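Local coordinates for protein NADH kinase POS5 (Saccharomyces cerevisiae, PDB 3AFO) that phosphorylates NADH, and with a twofold lower preference NAD(+), using ATP, and serves as an antioxidant factor and key source of the cellular reductant NADPH, at residues T228-A233 and P263-S268. Sequence-based numbering, arbitrary orientation. Where two conformers were deposited one is given.
Sequences TADGVA and PICPRS. With NAI (1,4-dihydronicotinamide adenine dinucleotide), chain F.
A classic beta bulge joins Asp230 and Gly231 to Ile264, where two antiparallel strands of the C-terminal domain meet beside a dinucleotide pocket shared with a second subunit. Gly231 and Ile264 form the hydrogen-bonded pair. Ile264 N donates to Gly231 O at 2.9 Å, and Gly231 N to Ile264 O at 3.2 Å. The chain turns at Asp230 and Cys265, and there Asp230 N donates to Cys265 O. Beyond the corner Arg267 N bonds Thr228 O at 2.8 Å, almost straight at 166°. A water accepts from Thr228 N and donates to Arg267 O, closing this end.

Ile264 lays CD1 over the backbone of Val232 and 4.2 Å from Ala233 CB. The methyl of Ala229 presses on the Pro266 backbone, with CB 3.4 Å from Pro266 CA. Asp230 CG lies anti to its carbonyl carbon (chi1 -79°). With chi2 near 0° (-4°), the carboxylate puts OD2 beside Cys265 CB and OD1 3.0 Å from the carboxamide oxygen O7N of the dinucleotide. OD1 also forms a salt bridge with Arg206, and OD2 a hydrogen bond with Tyr243 of the second subunit.

The Arg267 chain bends at chi2 and chi3. Its CD passes 3.2 Å from the carboxamide N7N, and ribose O4B lies over one guanidinium face. NH2 lies 3.2 Å from N3A of the adenine. NH2 and NH1 bond Thr241 O and Ser246 OG of the second subunit. An alanine at Arg267 would probably cost Thr241 O and Ser246 OG of the second subunit this donor and open a gap beside the ribose and carboxamide. Two charged side chains thus border the dinucleotide: Asp230 at the nicotinamide end, Arg267 along the carboxamide and ribose to the adenine. Both tie the site to the second subunit.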
loop_
_atom_site.group_PDB
_atom_site.type_symbol
_atom_site.label_atom_id
_atom_site.label_comp_id
_atom_site.label_asym_id
_atom_site.label_seq_id
_atom_site.Cartn_x
_atom_site.Cartn_y
_atom_site.Cartn_z
ATOM N N THR A 228 -11.175 1.887 -13.929
ATOM C CA THR A 228 -10.568 2.863 -14.833
ATOM C C THR A 228 -9.117 3.026 -14.381
ATOM O O THR A 228 -8.859 3.505 -13.271
ATOM C CB THR A 228 -11.326 4.196 -14.765
ATOM O OG1 THR A 228 -12.660 3.999 -15.246
ATOM C CG2 THR A 228 -10.647 5.272 -15.607
ATOM N N ALA A 229 -8.172 2.594 -15.216
ATOM C CA ALA A 229 -6.796 2.373 -14.750
ATOM C C ALA A 229 -5.814 2.313 -15.894
ATOM O O ALA A 229 -6.223 2.348 -17.056
ATOM C CB ALA A 229 -6.742 1.053 -13.962
ATOM N N ASP A 230 -4.524 2.197 -15.574
ATOM C CA ASP A 230 -3.547 1.736 -16.563
ATOM C C ASP A 230 -3.938 0.362 -17.112
ATOM O O ASP A 230 -3.741 0.079 -18.303
ATOM C CB ASP A 230 -2.130 1.673 -15.968
ATOM C CG ASP A 230 -1.469 3.025 -15.891
ATOM O OD1 ASP A 230 -2.064 4.023 -16.360
ATOM O OD2 ASP A 230 -0.352 3.096 -15.352
ATOM N N GLY A 231 -4.460 -0.503 -16.232
ATOM C CA GLY A 231 -4.863 -1.848 -16.629
ATOM C C GLY A 231 -5.101 -2.773 -15.450
ATOM O O GLY A 231 -5.374 -2.321 -14.339
ATOM N N VAL A 232 -4.978 -4.071 -15.690
ATOM C CA VAL A 232 -5.203 -5.072 -14.652
ATOM C C VAL A 232 -4.396 -6.312 -15.018
ATOM O O VAL A 232 -4.196 -6.595 -16.211
ATOM C CB VAL A 232 -6.715 -5.416 -14.533
ATOM C CG1 VAL A 232 -7.210 -6.144 -15.781
ATOM C CG2 VAL A 232 -7.017 -6.242 -13.260
ATOM N N ALA A 233 -3.951 -7.047 -14.005
ATOM C CA ALA A 233 -3.176 -8.267 -14.202
ATOM C C ALA A 233 -3.886 -9.424 -13.521
ATOM O O ALA A 233 -4.364 -9.278 -12.393
ATOM C CB ALA A 233 -1.762 -8.104 -13.625
ATOM N N PRO A 263 -4.870 -4.752 -9.611
ATOM C CA PRO A 263 -5.051 -3.581 -10.473
ATOM C C PRO A 263 -3.713 -2.927 -10.799
ATOM O O PRO A 263 -2.766 -3.007 -10.014
ATOM C CB PRO A 263 -5.912 -2.644 -9.626
ATOM C CG PRO A 263 -5.523 -2.966 -8.197
ATOM C CD PRO A 263 -5.255 -4.477 -8.211
ATOM N N ILE A 264 -3.626 -2.332 -11.981
ATOM C CA ILE A 264 -2.430 -1.598 -12.369
ATOM C C ILE A 264 -2.762 -0.110 -12.419
ATOM O O ILE A 264 -3.457 0.340 -13.330
ATOM C CB ILE A 264 -1.846 -2.073 -13.746
ATOM C CG1 ILE A 264 -1.651 -3.593 -13.745
ATOM C CG2 ILE A 264 -0.519 -1.343 -14.042
ATOM C CD1 ILE A 264 -1.374 -4.204 -15.126
ATOM N N CYS A 265 -2.245 0.642 -11.442
ATOM C CA CYS A 265 -2.501 2.091 -11.313
ATOM C C CYS A 265 -3.983 2.460 -11.507
ATOM O O CYS A 265 -4.354 3.170 -12.452
ATOM C CB CYS A 265 -1.561 2.886 -12.243
ATOM S SG CYS A 265 0.186 2.566 -11.888
ATOM N N PRO A 266 -4.857 1.962 -10.608
ATOM C CA PRO A 266 -6.287 2.258 -10.763
ATOM C C PRO A 266 -6.682 3.639 -10.230
ATOM O O PRO A 266 -6.105 4.108 -9.242
ATOM C CB PRO A 266 -6.963 1.162 -9.930
ATOM C CG PRO A 266 -5.963 0.913 -8.790
ATOM C CD PRO A 266 -4.583 1.085 -9.445
ATOM N N ARG A 267 -7.677 4.257 -10.869
ATOM C CA ARG A 267 -8.291 5.495 -10.376
ATOM C C ARG A 267 -9.270 5.149 -9.288
ATOM O O ARG A 267 -10.488 5.200 -9.477
ATOM C CB ARG A 267 -9.050 6.233 -11.477
ATOM C CG ARG A 267 -8.188 6.830 -12.551
ATOM C CD ARG A 267 -7.153 7.790 -11.985
ATOM N NE ARG A 267 -7.720 8.966 -11.334
ATOM C CZ ARG A 267 -7.074 9.691 -10.419
ATOM N NH1 ARG A 267 -5.857 9.344 -10.017
ATOM N NH2 ARG A 267 -7.655 10.755 -9.879
ATOM N N SER A 268 -8.729 4.760 -8.147
ATOM C CA SER A 268 -9.554 4.348 -7.032
ATOM C C SER A 268 -8.649 4.363 -5.813
ATOM O O SER A 268 -7.442 4.176 -5.936
ATOM C CB SER A 268 -10.111 2.936 -7.253
ATOM O OG SER A 268 -10.932 2.525 -6.172
HETATM P PA NAI F . -7.729 12.232 -18.672
HETATM O O1A NAI F . -9.164 12.490 -18.986
HETATM O O2A NAI F . -7.046 11.095 -19.577
HETATM O O5B NAI F . -7.477 11.569 -17.294
HETATM C C5B NAI F . -7.564 12.313 -16.183
HETATM C C4B NAI F . -8.336 11.554 -15.160
HETATM O O4B NAI F . -7.639 12.021 -14.003
HETATM C C3B NAI F . -9.710 12.212 -15.168
HETATM O O3B NAI F . -10.598 11.408 -14.386
HETATM C C2B NAI F . -9.391 13.536 -14.477
HETATM O O2B NAI F . -10.543 14.133 -13.879
HETATM C C1B NAI F . -8.443 13.054 -13.382
HETATM N N9A NAI F . -7.511 14.102 -12.914
HETATM C C8A NAI F . -6.746 14.897 -13.680
HETATM N N7A NAI F . -6.057 15.723 -12.895
HETATM C C5A NAI F . -6.379 15.444 -11.628
HETATM C C6A NAI F . -5.982 15.945 -10.397
HETATM N N6A NAI F . -5.075 16.934 -10.297
HETATM N N1A NAI F . -6.527 15.414 -9.289
HETATM C C2A NAI F . -7.416 14.430 -9.345
HETATM N N3A NAI F . -7.814 13.923 -10.498
HETATM C C4A NAI F . -7.307 14.409 -11.648
HETATM O O3 NAI F . -6.739 13.537 -18.925
HETATM P PN NAI F . -6.844 14.972 -18.221
HETATM O O1N NAI F . -8.194 15.159 -17.636
HETATM O O2N NAI F . -6.311 15.925 -19.217
HETATM O O5D NAI F . -5.777 14.848 -16.996
HETATM C C5D NAI F . -4.400 14.506 -17.270
HETATM C C4D NAI F . -3.860 13.618 -16.140
HETATM O O4D NAI F . -4.274 12.268 -16.387
HETATM C C3D NAI F . -2.337 13.482 -16.130
HETATM O O3D NAI F . -1.748 14.640 -15.527
HETATM C C2D NAI F . -2.157 12.245 -15.230
HETATM O O2D NAI F . -1.977 12.636 -13.852
HETATM C C1D NAI F . -3.517 11.511 -15.390
HETATM N N1N NAI F . -3.206 10.114 -15.771
HETATM C C2N NAI F . -3.533 9.106 -14.849
HETATM C C3N NAI F . -3.254 7.774 -15.118
HETATM C C7N NAI F . -3.648 6.725 -14.060
HETATM O O7N NAI F . -3.438 5.518 -14.211
HETATM N N7N NAI F . -4.197 7.249 -12.975
HETATM C C4N NAI F . -2.624 7.423 -16.322
HETATM C C5N NAI F . -2.285 8.427 -17.254
HETATM C C6N NAI F . -2.570 9.765 -16.985
HETATM O O HOH W 1 -11.778 3.348 -11.481
#